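PDB 5X6B: O-phospho-L-seryl-tRNA:Cys-tRNA synthase from Methanocaldococcus jannaschii DSM 2661, which probably converts O-phosphoserine attached to tRNA(Cys) into cysteine, using a pyridoxal phosphate cofactor, on the tRNA-dependent route to Cys-tRNA. Local coordinates for residues 127-131 with 153-159; 142-146 with 172-176; 232-237 with 345-349; 320-326 with 394-399. All blocks are in the same frame, centred on the assembly; numbering follows the deposited sequence.

Contact 1 (127-131 with 153-159)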
loop_
_atom_site.group_PDB
_atom_site.type_symbol
_atom_site.label_atom_id
_atom_site.label_comp_id
_atom_site.label_asym_id
_atom_site.label_seq_id
_atom_site.Cartn_x
_atom_site.Cartn_y
_atom_site.Cartn_z
ATOM N N PHE B 127 0.246 -19.894 8.515
ATOM C CA PHE B 127 1.540 -20.377 8.962
ATOM C C PHE B 127 1.815 -19.973 10.401
ATOM O O PHE B 127 2.362 -20.756 11.175
ATOM C CB PHE B 127 2.659 -19.866 8.062
ATOM C CG PHE B 127 4.027 -20.255 8.539
ATOM C CD1 PHE B 127 4.421 -21.586 8.534
ATOM C CD2 PHE B 127 4.913 -19.298 9.003
ATOM C CE1 PHE B 127 5.676 -21.955 8.980
ATOM C CE2 PHE B 127 6.167 -19.657 9.447
ATOM C CZ PHE B 127 6.551 -20.990 9.436
ATOM N N ILE B 128 1.418 -18.755 10.757
ATOM C CA ILE B 128 1.628 -18.247 12.107
ATOM C C ILE B 128 0.926 -19.100 13.154
ATOM O O ILE B 128 1.547 -19.507 14.136
ATOM C CB ILE B 128 1.154 -16.788 12.240
ATOM C CG1 ILE B 128 2.185 -15.848 11.618
ATOM C CG2 ILE B 128 0.957 -16.418 13.699
ATOM C CD1 ILE B 128 1.707 -14.436 11.481
ATOM N N VAL B 129 -0.357 -19.386 12.949
ATOM C CA VAL B 129 -1.093 -20.180 13.930
ATOM C C VAL B 129 -0.638 -21.643 13.895
ATOM O O VAL B 129 -0.620 -22.311 14.923
ATOM C CB VAL B 129 -2.628 -20.099 13.720
ATOM C CG1 VAL B 129 -3.108 -18.669 13.881
ATOM C CG2 VAL B 129 -3.034 -20.654 12.367
ATOM N N MET B 130 -0.252 -22.127 12.718
ATOM C CA MET B 130 0.262 -23.483 12.590
ATOM C C MET B 130 1.598 -23.619 13.307
ATOM O O MET B 130 1.982 -24.710 13.729
ATOM C CB MET B 130 0.429 -23.866 11.119
ATOM C CG MET B 130 -0.853 -24.221 10.403
ATOM S SD MET B 130 -0.503 -24.736 8.711
ATOM C CE MET B 130 -2.164 -24.965 8.071
ATOM N N HIS B 131 2.300 -22.500 13.439
ATOM C CA HIS B 131 3.648 -22.503 13.986
ATOM C C HIS B 131 3.650 -22.224 15.485
ATOM O O HIS B 131 4.541 -22.675 16.205
ATOM C CB HIS B 131 4.508 -21.471 13.253
ATOM C CG HIS B 131 5.956 -21.510 13.625
ATOM N ND1 HIS B 131 6.483 -20.738 14.638
ATOM C CD2 HIS B 131 6.986 -22.222 13.116
ATOM C CE1 HIS B 131 7.778 -20.979 14.741
ATOM N NE2 HIS B 131 8.110 -21.877 13.829
ATOM N N ALA B 153 1.697 -24.229 3.884
ATOM C CA ALA B 153 1.975 -23.656 5.197
ATOM C C ALA B 153 2.099 -24.754 6.247
ATOM O O ALA B 153 2.886 -24.635 7.186
ATOM C CB ALA B 153 0.897 -22.657 5.596
ATOM N N ALA B 154 1.319 -25.819 6.087
ATOM C CA ALA B 154 1.379 -26.950 7.009
ATOM C C ALA B 154 2.713 -27.672 6.895
ATOM O O ALA B 154 3.347 -27.994 7.902
ATOM C CB ALA B 154 0.233 -27.904 6.756
ATOM N N GLU B 155 3.137 -27.915 5.660
ATOM C CA GLU B 155 4.424 -28.535 5.403
ATOM C C GLU B 155 5.551 -27.673 5.972
ATOM O O GLU B 155 6.534 -28.192 6.493
ATOM C CB GLU B 155 4.611 -28.765 3.901
ATOM C CG GLU B 155 5.811 -29.626 3.542
ATOM C CD GLU B 155 5.789 -30.074 2.089
ATOM O OE1 GLU B 155 4.750 -29.875 1.422
ATOM O OE2 GLU B 155 6.806 -30.627 1.616
ATOM N N ARG B 156 5.391 -26.355 5.897
ATOM C CA ARG B 156 6.402 -25.450 6.431
ATOM C C ARG B 156 6.404 -25.480 7.955
ATOM O O ARG B 156 7.451 -25.335 8.584
ATOM C CB ARG B 156 6.180 -24.018 5.942
ATOM C CG ARG B 156 7.394 -23.127 6.160
ATOM C CD ARG B 156 7.164 -21.690 5.726
ATOM N NE ARG B 156 8.399 -20.911 5.802
ATOM C CZ ARG B 156 8.467 -19.590 5.661
ATOM N NH1 ARG B 156 7.364 -18.885 5.448
ATOM N NH2 ARG B 156 9.637 -18.973 5.744
ATOM N N ALA B 157 5.231 -25.668 8.549
ATOM C CA ALA B 157 5.133 -25.764 9.998
ATOM C C ALA B 157 5.392 -27.200 10.445
ATOM O O ALA B 157 5.197 -27.542 11.616
ATOM C CB ALA B 157 3.776 -25.290 10.481
ATOM N N LYS B 158 5.840 -28.027 9.500
ATOM C CA LYS B 158 6.143 -29.430 9.756
ATOM C C LYS B 158 4.961 -30.126 10.418
ATOM O O LYS B 158 5.105 -30.787 11.444
ATOM C CB LYS B 158 7.399 -29.555 10.622
ATOM C CG LYS B 158 8.648 -28.999 9.957
ATOM C CD LYS B 158 9.851 -29.092 10.872
ATOM C CE LYS B 158 11.134 -28.743 10.133
ATOM N NZ LYS B 158 11.096 -27.373 9.558
ATOM N N LEU B 159 3.788 -29.943 9.824
ATOM C CA LEU B 159 2.569 -30.564 10.313
ATOM C C LEU B 159 2.042 -31.553 9.289
ATOM O O LEU B 159 2.351 -31.453 8.099
ATOM C CB LEU B 159 1.506 -29.509 10.617
ATOM C CG LEU B 159 1.851 -28.520 11.728
ATOM C CD1 LEU B 159 0.706 -27.543 11.946
ATOM C CD2 LEU B 159 2.182 -29.258 13.013
#
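Phe127 lays one face of its ring against the aliphatic stem of Arg156, whose CD sits 3.9 Å from the centroid of the Phe127 ring, displaced toward the rim, in a CH-pi contact. The arginine chain is extended from CG to NE and carries its guanidinium over the same face, with Arg156 CZ 4.7 Å from the Phe127 centroid, a cation-pi pair whose two planes lie 19° apart. With CG anti to the backbone N (chi1 176°), Phe127 turns its rim into the last helical turn across from it, where Ala153 O and Ala157 N lie near the ring plane. With an alanine at this position the arginine stem would probably lose its apolar bed, and a gap would open between the helices. In this fold type I enzyme, helix 122-132 precedes strand 139-143 of the large sheet and helix 148-156 follows it, and small residues let the two helices come close. Met130 runs out extended past CG, bringing SD to 3.8 Å from Ala154 CB, while Met130 CB lies 3.7 Å from Ala157 CB. A Schellman motif, with Lys158 as C-prime residue and Leu159 N bonded to Ala154 O at 2.8 Å, returns the chain so that Leu159 CD1 meets Met130 CB at 3.8 Å. The charged end of Arg156 forms a salt bridge with Glu289 of the second subunit, against whose Arg156 Phe127 also packs.

Contact 2 (142-146 with 172-176)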
loop_
_atom_site.group_PDB
_atom_site.type_symbol
_atom_site.label_atom_id
_atom_site.label_comp_id
_atom_site.label_asym_id
_atom_site.label_seq_id
_atom_site.Cartn_x
_atom_site.Cartn_y
_atom_site.Cartn_z
ATOM N N LEU B 142 -8.432 -30.347 7.434
ATOM C CA LEU B 142 -8.981 -29.342 6.527
ATOM C C LEU B 142 -9.852 -29.969 5.442
ATOM O O LEU B 142 -9.774 -31.172 5.194
ATOM C CB LEU B 142 -7.851 -28.527 5.887
ATOM C CG LEU B 142 -6.618 -29.250 5.319
ATOM C CD1 LEU B 142 -6.875 -29.879 3.955
ATOM C CD2 LEU B 142 -5.434 -28.300 5.229
ATOM N N ASP B 143 -10.673 -29.148 4.790
ATOM C CA ASP B 143 -11.527 -29.620 3.699
ATOM C C ASP B 143 -10.705 -29.942 2.454
ATOM O O ASP B 143 -9.588 -29.470 2.302
ATOM C CB ASP B 143 -12.605 -28.582 3.362
ATOM C CG ASP B 143 -12.022 -27.234 2.969
ATOM O OD1 ASP B 143 -10.936 -26.876 3.467
ATOM O OD2 ASP B 143 -12.648 -26.532 2.150
ATOM N N LYS B 144 -11.270 -30.739 1.557
ATOM C CA LYS B 144 -10.567 -31.135 0.341
ATOM C C LYS B 144 -10.518 -30.011 -0.689
ATOM O O LYS B 144 -9.791 -30.099 -1.679
ATOM C CB LYS B 144 -11.222 -32.379 -0.269
ATOM C CG LYS B 144 -10.270 -33.551 -0.410
ATOM C CD LYS B 144 -10.925 -34.759 -1.060
ATOM C CE LYS B 144 -10.966 -35.932 -0.084
ATOM N NZ LYS B 144 -11.261 -37.235 -0.748
ATOM N N ASN B 145 -11.291 -28.955 -0.450
ATOM C CA ASN B 145 -11.308 -27.796 -1.338
ATOM C C ASN B 145 -10.313 -26.724 -0.916
ATOM O O ASN B 145 -10.311 -25.618 -1.461
ATOM C CB ASN B 145 -12.705 -27.175 -1.393
ATOM C CG ASN B 145 -13.607 -27.850 -2.394
ATOM O OD1 ASN B 145 -13.161 -28.658 -3.212
ATOM N ND2 ASN B 145 -14.888 -27.497 -2.356
ATOM N N ALA B 146 -9.475 -27.052 0.060
ATOM C CA ALA B 146 -8.578 -26.068 0.654
ATOM C C ALA B 146 -7.572 -25.513 -0.351
ATOM O O ALA B 146 -7.117 -26.218 -1.259
ATOM C CB ALA B 146 -7.853 -26.672 1.848
ATOM N N THR B 172 -21.340 -30.194 -7.925
ATOM C CA THR B 172 -21.346 -29.182 -6.876
ATOM C C THR B 172 -20.045 -29.132 -6.070
ATOM O O THR B 172 -19.638 -28.063 -5.613
ATOM C CB THR B 172 -22.521 -29.397 -5.907
ATOM O OG1 THR B 172 -22.530 -30.758 -5.456
ATOM C CG2 THR B 172 -23.839 -29.079 -6.601
ATOM N N TYR B 173 -19.398 -30.281 -5.902
ATOM C CA TYR B 173 -18.177 -30.385 -5.102
ATOM C C TYR B 173 -18.350 -29.758 -3.718
ATOM O O TYR B 173 -17.504 -28.989 -3.260
ATOM C CB TYR B 173 -17.002 -29.750 -5.844
ATOM C CG TYR B 173 -16.621 -30.525 -7.083
ATOM C CD1 TYR B 173 -15.788 -31.632 -6.999
ATOM C CD2 TYR B 173 -17.110 -30.168 -8.333
ATOM C CE1 TYR B 173 -15.439 -32.355 -8.121
ATOM C CE2 TYR B 173 -16.766 -30.889 -9.466
ATOM C CZ TYR B 173 -15.928 -31.984 -9.350
ATOM O OH TYR B 173 -15.575 -32.711 -10.463
ATOM N N LYS B 174 -19.458 -30.100 -3.065
ATOM C CA LYS B 174 -19.769 -29.595 -1.733
ATOM C C LYS B 174 -19.108 -30.424 -0.631
ATOM O O LYS B 174 -19.153 -31.650 -0.651
ATOM C CB LYS B 174 -21.284 -29.566 -1.512
ATOM C CG LYS B 174 -21.678 -29.120 -0.115
ATOM C CD LYS B 174 -23.179 -29.144 0.098
ATOM C CE LYS B 174 -23.512 -28.616 1.485
ATOM N NZ LYS B 174 -24.971 -28.553 1.731
ATOM N N ILE B 175 -18.508 -29.737 0.337
ATOM C CA ILE B 175 -17.828 -30.384 1.453
ATOM C C ILE B 175 -18.800 -30.967 2.480
ATOM O O ILE B 175 -19.767 -30.314 2.876
ATOM C CB ILE B 175 -16.882 -29.391 2.171
ATOM C CG1 ILE B 175 -15.782 -28.921 1.219
ATOM C CG2 ILE B 175 -16.278 -30.010 3.420
ATOM C CD1 ILE B 175 -14.969 -30.047 0.625
ATOM N N ASN B 176 -18.536 -32.201 2.901
ATOM C CA ASN B 176 -19.249 -32.806 4.019
ATOM C C ASN B 176 -18.717 -32.254 5.342
ATOM O O ASN B 176 -17.770 -32.793 5.912
ATOM C CB ASN B 176 -19.108 -34.331 3.979
ATOM C CG ASN B 176 -20.009 -35.038 4.983
ATOM O OD1 ASN B 176 -20.546 -34.426 5.906
ATOM N ND2 ASN B 176 -20.167 -36.344 4.806
#
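Ile175 pushes both branches of its side chain against the turn that ends strand 139-143. Its CG1 stands anti to the carbonyl carbon (chi1 -63°), and the second torsion bends as well, folding CD1 back along the turn rather than straight out. Ile175 CG1 therefore meets Asp143 CB at 3.8 Å, and Ile175 CD1 reaches the backbone at Lys144 N, 3.9 Å away. Asp143 crosses the isoleucine at about a right angle; its CG is wedged between its own backbone N and carbonyl carbon, so it is the CB that is offered to Ile175, while OD1 bonds to Thr200 OG1. Asn145 slides past Ile175 in the opposite direction and supplies the one hydrogen bond across the contact, from ND2 to Tyr173 O at 3.1 Å. The donor stands almost in line with the carbonyl bond, though the N-H itself is bent (145°) and the oxygen lies a little out of the amide plane. At the other end of the amide, OD1 bonds to Tyr166 OH, so each end of the group has a partner and its flip is probably fixed. The Tyr173 ring leaves this contact, stacks on Tyr206 and meets Tyr166 edge-to-face. A type I turn from Asp143 to Ala146, at the carboxyl end of parallel strand 139-143 in the large sheet of a fold type I PLP enzyme, is thus tied to the short strand 174-175.

Contact 3 (232-237 with 345-349)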
loop_
_atom_site.group_PDB
_atom_site.type_symbol
_atom_site.label_atom_id
_atom_site.label_comp_id
_atom_site.label_asym_id
_atom_site.label_seq_id
_atom_site.Cartn_x
_atom_site.Cartn_y
_atom_site.Cartn_z
ATOM N N TYR B 232 -11.350 -14.615 0.689
ATOM C CA TYR B 232 -12.520 -14.641 -0.204
ATOM C C TYR B 232 -13.872 -14.452 0.470
ATOM O O TYR B 232 -14.890 -14.488 -0.218
ATOM C CB TYR B 232 -12.593 -15.939 -1.014
ATOM C CG TYR B 232 -12.023 -15.871 -2.407
ATOM C CD1 TYR B 232 -12.191 -14.740 -3.200
ATOM C CD2 TYR B 232 -11.356 -16.958 -2.950
ATOM C CE1 TYR B 232 -11.678 -14.687 -4.479
ATOM C CE2 TYR B 232 -10.846 -16.917 -4.229
ATOM C CZ TYR B 232 -11.009 -15.780 -4.989
ATOM O OH TYR B 232 -10.496 -15.736 -6.264
ATOM N N THR B 233 -13.911 -14.256 1.786
ATOM C CA THR B 233 -15.184 -13.873 2.405
ATOM C C THR B 233 -15.104 -12.549 3.151
ATOM O O THR B 233 -15.992 -11.710 3.010
ATOM C CB THR B 233 -15.721 -14.939 3.384
ATOM O OG1 THR B 233 -14.759 -15.191 4.414
ATOM C CG2 THR B 233 -16.042 -16.224 2.650
ATOM N N VAL B 234 -14.062 -12.360 3.954
ATOM C CA VAL B 234 -13.929 -11.112 4.701
ATOM C C VAL B 234 -13.649 -9.964 3.744
ATOM O O VAL B 234 -12.662 -9.981 3.007
ATOM C CB VAL B 234 -12.823 -11.190 5.771
ATOM C CG1 VAL B 234 -12.419 -9.805 6.220
ATOM C CG2 VAL B 234 -13.310 -11.990 6.964
ATOM N N GLY B 235 -14.540 -8.979 3.750
ATOM C CA GLY B 235 -14.434 -7.853 2.841
ATOM C C GLY B 235 -15.394 -7.940 1.667
ATOM O O GLY B 235 -15.525 -6.981 0.911
ATOM N N ARG B 236 -16.052 -9.088 1.507
ATOM C CA ARG B 236 -17.108 -9.243 0.504
ATOM C C ARG B 236 -18.464 -9.396 1.177
ATOM O O ARG B 236 -19.406 -8.654 0.888
ATOM C CB ARG B 236 -16.852 -10.452 -0.396
ATOM C CG ARG B 236 -15.555 -10.384 -1.146
ATOM C CD ARG B 236 -15.452 -11.398 -2.278
ATOM N NE ARG B 236 -14.122 -11.301 -2.876
ATOM C CZ ARG B 236 -13.815 -11.687 -4.108
ATOM N NH1 ARG B 236 -12.575 -11.553 -4.558
ATOM N NH2 ARG B 236 -14.746 -12.192 -4.893
ATOM N N MET B 237 -18.552 -10.380 2.065
ATOM C CA MET B 237 -19.761 -10.626 2.839
ATOM C C MET B 237 -19.447 -10.432 4.316
ATOM O O MET B 237 -18.290 -10.513 4.717
ATOM C CB MET B 237 -20.294 -12.036 2.576
ATOM C CG MET B 237 -19.430 -13.134 3.161
ATOM S SD MET B 237 -19.999 -14.782 2.703
ATOM C CE MET B 237 -19.459 -14.901 1.001
ATOM N N GLU B 345 -23.729 -18.378 -3.972
ATOM C CA GLU B 345 -23.724 -17.525 -2.791
ATOM C C GLU B 345 -22.351 -16.866 -2.691
ATOM O O GLU B 345 -21.935 -16.409 -1.628
ATOM C CB GLU B 345 -24.053 -18.321 -1.526
ATOM C CG GLU B 345 -25.500 -18.174 -1.051
ATOM C CD GLU B 345 -25.883 -16.738 -0.724
ATOM O OE1 GLU B 345 -25.056 -16.013 -0.128
ATOM O OE2 GLU B 345 -27.015 -16.335 -1.071
ATOM N N HIS B 346 -21.660 -16.828 -3.828
ATOM C CA HIS B 346 -20.380 -16.143 -3.957
ATOM C C HIS B 346 -20.210 -15.715 -5.411
ATOM O O HIS B 346 -20.898 -16.224 -6.292
ATOM C CB HIS B 346 -19.229 -17.047 -3.516
ATOM C CG HIS B 346 -17.909 -16.345 -3.396
ATOM N ND1 HIS B 346 -16.975 -16.340 -4.412
ATOM C CD2 HIS B 346 -17.360 -15.649 -2.375
ATOM C CE1 HIS B 346 -15.908 -15.666 -4.020
ATOM N NE2 HIS B 346 -16.111 -15.237 -2.788
ATOM N N ASP B 347 -19.289 -14.791 -5.661
ATOM C CA ASP B 347 -19.120 -14.211 -6.995
ATOM C C ASP B 347 -18.174 -15.007 -7.898
ATOM O O ASP B 347 -18.133 -14.786 -9.109
ATOM C CB ASP B 347 -18.623 -12.776 -6.856
ATOM C CG ASP B 347 -17.359 -12.685 -6.026
ATOM O OD1 ASP B 347 -16.294 -13.116 -6.513
ATOM O OD2 ASP B 347 -17.436 -12.240 -4.857
ATOM N N LEU B 348 -17.411 -15.929 -7.318
ATOM C CA LEU B 348 -16.497 -16.736 -8.115
ATOM C C LEU B 348 -17.288 -17.802 -8.862
ATOM O O LEU B 348 -17.876 -18.690 -8.250
ATOM C CB LEU B 348 -15.422 -17.377 -7.230
ATOM C CG LEU B 348 -14.133 -17.916 -7.872
ATOM C CD1 LEU B 348 -13.117 -18.244 -6.790
ATOM C CD2 LEU B 348 -14.356 -19.133 -8.763
ATOM N N ILE B 349 -17.285 -17.726 -10.187
ATOM C CA ILE B 349 -18.017 -18.693 -10.990
ATOM C C ILE B 349 -17.087 -19.615 -11.766
ATOM O O ILE B 349 -16.152 -19.157 -12.423
ATOM C CB ILE B 349 -18.953 -17.997 -11.998
ATOM C CG1 ILE B 349 -19.807 -16.934 -11.309
ATOM C CG2 ILE B 349 -19.836 -19.014 -12.696
ATOM C CD1 ILE B 349 -20.609 -16.095 -12.287
#
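His346 inserts its ring beside Tyr232 and bonds through NE2 to Tyr232 O at 2.9 Å, which it meets in the carbonyl plane, although the N-H is bent (138°). This is a junction between the two domains of a fold type I PLP enzyme: 232-237 is loop leaving strand 226-229 of the large sheet, and 345-349 leads into strand 349-352 of the small C-terminal sheet. The edge of the imidazole also faces the Tyr232 ring in an offset edge-to-face pair, centroids 5.3 Å apart and planes at 81°. Leu348 CD1 lies 3.7 Å from Tyr232 CE2, while Met237 CE reaches the edge of the imidazole, 4.0 Å from His346 CD2. Arg236 comes in with its chain extended from CG to NE and its guanidinium nearly parallel to the imidazole, with Tyr232 CD1 over one of its faces. Its NH2 is directed at the carboxylate of Asp347 in a salt bridge, but the atoms are modelled too close for the details to be sure. NE and NH1 of Arg236 have their own partners: NE bonds to Ser256 OG, and NH1 to Pro60 O and to the backbone O of the modified lysine at position 255, which carries the cofactor. The other ring nitrogen, His346 ND1, accepts from Leu348 N at 3.0 Å (N-H...acceptor angle 163°), the donor tilted from the ring plane.

Contact 4 (320-326 with 394-399)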
loop_
_atom_site.group_PDB
_atom_site.type_symbol
_atom_site.label_atom_id
_atom_site.label_comp_id
_atom_site.label_asym_id
_atom_site.label_seq_id
_atom_site.Cartn_x
_atom_site.Cartn_y
_atom_site.Cartn_z
ATOM N N GLU B 320 -23.960 -7.774 -5.497
ATOM C CA GLU B 320 -22.906 -8.438 -6.257
ATOM C C GLU B 320 -23.316 -9.871 -6.601
ATOM O O GLU B 320 -22.953 -10.393 -7.659
ATOM C CB GLU B 320 -21.589 -8.430 -5.477
ATOM C CG GLU B 320 -21.176 -7.060 -4.960
ATOM C CD GLU B 320 -20.823 -6.086 -6.075
ATOM O OE1 GLU B 320 -20.227 -6.515 -7.091
ATOM O OE2 GLU B 320 -21.145 -4.887 -5.930
ATOM N N LEU B 321 -24.069 -10.509 -5.705
ATOM C CA LEU B 321 -24.616 -11.834 -5.997
ATOM C C LEU B 321 -25.604 -11.754 -7.154
ATOM O O LEU B 321 -25.636 -12.629 -8.025
ATOM C CB LEU B 321 -25.291 -12.437 -4.763
ATOM C CG LEU B 321 -24.320 -12.871 -3.664
ATOM C CD1 LEU B 321 -25.056 -13.431 -2.465
ATOM C CD2 LEU B 321 -23.347 -13.886 -4.220
ATOM N N LYS B 322 -26.395 -10.685 -7.162
ATOM C CA LYS B 322 -27.320 -10.422 -8.259
ATOM C C LYS B 322 -26.590 -10.312 -9.593
ATOM O O LYS B 322 -27.053 -10.850 -10.600
ATOM C CB LYS B 322 -28.119 -9.149 -7.991
ATOM C CG LYS B 322 -29.113 -8.820 -9.080
ATOM C CD LYS B 322 -29.927 -7.593 -8.722
ATOM C CE LYS B 322 -30.854 -7.216 -9.861
ATOM N NZ LYS B 322 -31.585 -5.939 -9.609
ATOM N N LYS B 323 -25.449 -9.624 -9.599
ATOM C CA LYS B 323 -24.642 -9.522 -10.813
ATOM C C LYS B 323 -24.152 -10.898 -11.216
ATOM O O LYS B 323 -24.150 -11.255 -12.398
ATOM C CB LYS B 323 -23.444 -8.589 -10.619
ATOM C CG LYS B 323 -23.783 -7.150 -10.268
ATOM C CD LYS B 323 -22.504 -6.379 -10.002
ATOM C CE LYS B 323 -22.783 -5.002 -9.434
ATOM N NZ LYS B 323 -21.526 -4.364 -8.945
ATOM N N THR B 324 -23.740 -11.661 -10.209
ATOM C CA THR B 324 -23.194 -12.994 -10.404
ATOM C C THR B 324 -24.232 -13.933 -11.002
ATOM O O THR B 324 -23.980 -14.607 -12.005
ATOM C CB THR B 324 -22.695 -13.577 -9.070
ATOM O OG1 THR B 324 -21.713 -12.703 -8.503
ATOM C CG2 THR B 324 -22.102 -14.960 -9.272
ATOM N N ARG B 325 -25.405 -13.972 -10.378
ATOM C CA ARG B 325 -26.459 -14.878 -10.811
ATOM C C ARG B 325 -27.010 -14.487 -12.173
ATOM O O ARG B 325 -27.439 -15.349 -12.938
ATOM C CB ARG B 325 -27.577 -14.928 -9.773
ATOM C CG ARG B 325 -27.119 -15.536 -8.466
ATOM C CD ARG B 325 -28.227 -15.648 -7.447
ATOM N NE ARG B 325 -27.704 -16.136 -6.175
ATOM C CZ ARG B 325 -28.427 -16.276 -5.068
ATOM N NH1 ARG B 325 -29.718 -15.970 -5.070
ATOM N NH2 ARG B 325 -27.856 -16.725 -3.958
ATOM N N TYR B 326 -26.986 -13.190 -12.479
ATOM C CA TYR B 326 -27.352 -12.723 -13.810
ATOM C C TYR B 326 -26.433 -13.336 -14.859
ATOM O O TYR B 326 -26.886 -13.768 -15.916
ATOM C CB TYR B 326 -27.294 -11.198 -13.895
ATOM C CG TYR B 326 -27.447 -10.667 -15.305
ATOM C CD1 TYR B 326 -28.699 -10.555 -15.898
ATOM C CD2 TYR B 326 -26.335 -10.283 -16.046
ATOM C CE1 TYR B 326 -28.837 -10.074 -17.187
ATOM C CE2 TYR B 326 -26.466 -9.801 -17.336
ATOM C CZ TYR B 326 -27.717 -9.696 -17.898
ATOM O OH TYR B 326 -27.840 -9.219 -19.179
ATOM N N VAL B 394 -17.483 -11.125 -11.766
ATOM C CA VAL B 394 -17.821 -9.778 -12.204
ATOM C C VAL B 394 -18.016 -8.916 -10.972
ATOM O O VAL B 394 -18.597 -7.834 -11.040
ATOM C CB VAL B 394 -19.088 -9.741 -13.093
ATOM C CG1 VAL B 394 -18.887 -10.605 -14.334
ATOM C CG2 VAL B 394 -20.330 -10.180 -12.306
ATOM N N TYR B 395 -17.521 -9.410 -9.842
ATOM C CA TYR B 395 -17.580 -8.656 -8.601
ATOM C C TYR B 395 -16.993 -7.264 -8.779
ATOM O O TYR B 395 -15.930 -7.097 -9.381
ATOM C CB TYR B 395 -16.840 -9.380 -7.477
ATOM C CG TYR B 395 -16.920 -8.640 -6.163
ATOM C CD1 TYR B 395 -17.958 -8.878 -5.276
ATOM C CD2 TYR B 395 -15.972 -7.681 -5.819
ATOM C CE1 TYR B 395 -18.048 -8.190 -4.084
ATOM C CE2 TYR B 395 -16.055 -6.987 -4.628
ATOM C CZ TYR B 395 -17.095 -7.247 -3.767
ATOM O OH TYR B 395 -17.185 -6.571 -2.577
ATOM N N GLY B 396 -17.693 -6.265 -8.253
ATOM C CA GLY B 396 -17.192 -4.906 -8.277
ATOM C C GLY B 396 -17.383 -4.188 -9.599
ATOM O O GLY B 396 -17.170 -2.978 -9.682
ATOM N N LEU B 397 -17.780 -4.919 -10.637
ATOM C CA LEU B 397 -18.061 -4.296 -11.927
ATOM C C LEU B 397 -19.361 -3.490 -11.907
ATOM O O LEU B 397 -20.306 -3.831 -11.190
ATOM C CB LEU B 397 -18.139 -5.346 -13.029
ATOM C CG LEU B 397 -16.825 -5.969 -13.483
ATOM C CD1 LEU B 397 -17.080 -6.994 -14.582
ATOM C CD2 LEU B 397 -15.877 -4.891 -13.963
ATOM N N GLU B 398 -19.397 -2.418 -12.692
ATOM C CA GLU B 398 -20.641 -1.700 -12.940
ATOM C C GLU B 398 -21.571 -2.612 -13.741
ATOM O O GLU B 398 -21.102 -3.477 -14.489
ATOM C CB GLU B 398 -20.386 -0.392 -13.695
ATOM C CG GLU B 398 -19.413 0.567 -13.015
ATOM C CD GLU B 398 -19.996 1.227 -11.778
ATOM O OE1 GLU B 398 -21.182 1.614 -11.814
ATOM O OE2 GLU B 398 -19.267 1.367 -10.772
ATOM N N TRP B 399 -22.879 -2.426 -13.581
ATOM C CA TRP B 399 -23.863 -3.243 -14.292
ATOM C C TRP B 399 -23.726 -3.147 -15.809
ATOM O O TRP B 399 -23.957 -4.128 -16.522
ATOM C CB TRP B 399 -25.282 -2.862 -13.872
ATOM C CG TRP B 399 -25.797 -3.732 -12.764
ATOM C CD1 TRP B 399 -25.935 -3.398 -11.444
ATOM C CD2 TRP B 399 -26.222 -5.093 -12.880
ATOM N NE1 TRP B 399 -26.436 -4.462 -10.739
ATOM C CE2 TRP B 399 -26.620 -5.519 -11.598
ATOM C CE3 TRP B 399 -26.318 -5.993 -13.948
ATOM C CZ2 TRP B 399 -27.096 -6.809 -11.347
ATOM C CZ3 TRP B 399 -26.792 -7.279 -13.701
ATOM C CH2 TRP B 399 -27.175 -7.671 -12.411
#
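Lys323 reaches across in an extended chain to bond NZ to Leu397 O at 2.6 Å, and Gly396 N donates an almost straight bond (171°) to Glu320 OE1 at 2.8 Å, meeting it from above the carboxylate plane. Lys323 NZ and Glu320 are also salt-bridged within the helix, over weak hydrogen bonds, so the pair holds two backbone groups, Gly396 N and Leu397 O, of the type II turn from Val394 to Leu397. Gly396 has positive phi, and a side chain there would crowd the ring of Tyr395. Glu320 CG lies 3.4 Å from Tyr395 CE1, and the bend at chi2 (-67°) brings OE1 over a face of that ring. Beyond lies Trp399: Lys323 CG sits over its face, 3.8 Å from the six-membered ring centroid, Lys322 CG touches its edge at CZ2 (3.6 Å), and the edge of its six-membered ring is turned to the Tyr326 face in an offset edge-to-face pair, centroids 5.5 Å apart. With an alanine in place of Trp399, the Lys323 stem and the Tyr326 face would probably lose their cover and a gap would open there. The turn follows strand 389-392 and leads, through Glu398 at the N-cap, into helix 399-415, whose Val402 also packs on Lys323 and Tyr326 of helix 317-331.

How the contacts relate
Contacts 1 and 3 are buried, whereas contacts 2 and 4 are partly open. Contacts 1 and 2 both belong to the large-domain sheet region and lie on elements that follow one another, helix 122-132, strand 139-143 and helix 148-156, yet contact 1 is mainly apolar with a cation-pi pair and reaches toward the second subunit, while contact 2 combines the packing of one isoleucine with a single hydrogen bond from an asparagine amide. Contact 3 bridges large and small domains with aromatic and charged groups near the cofactor lysine. Contact 4, about 11 Å from it between centres, is rich in charges and aromatics; the two touch through a salt bridge between Glu345 and Arg325 and through Tyr395, which packs on Asp347 and is a cation-pi partner of Arg236.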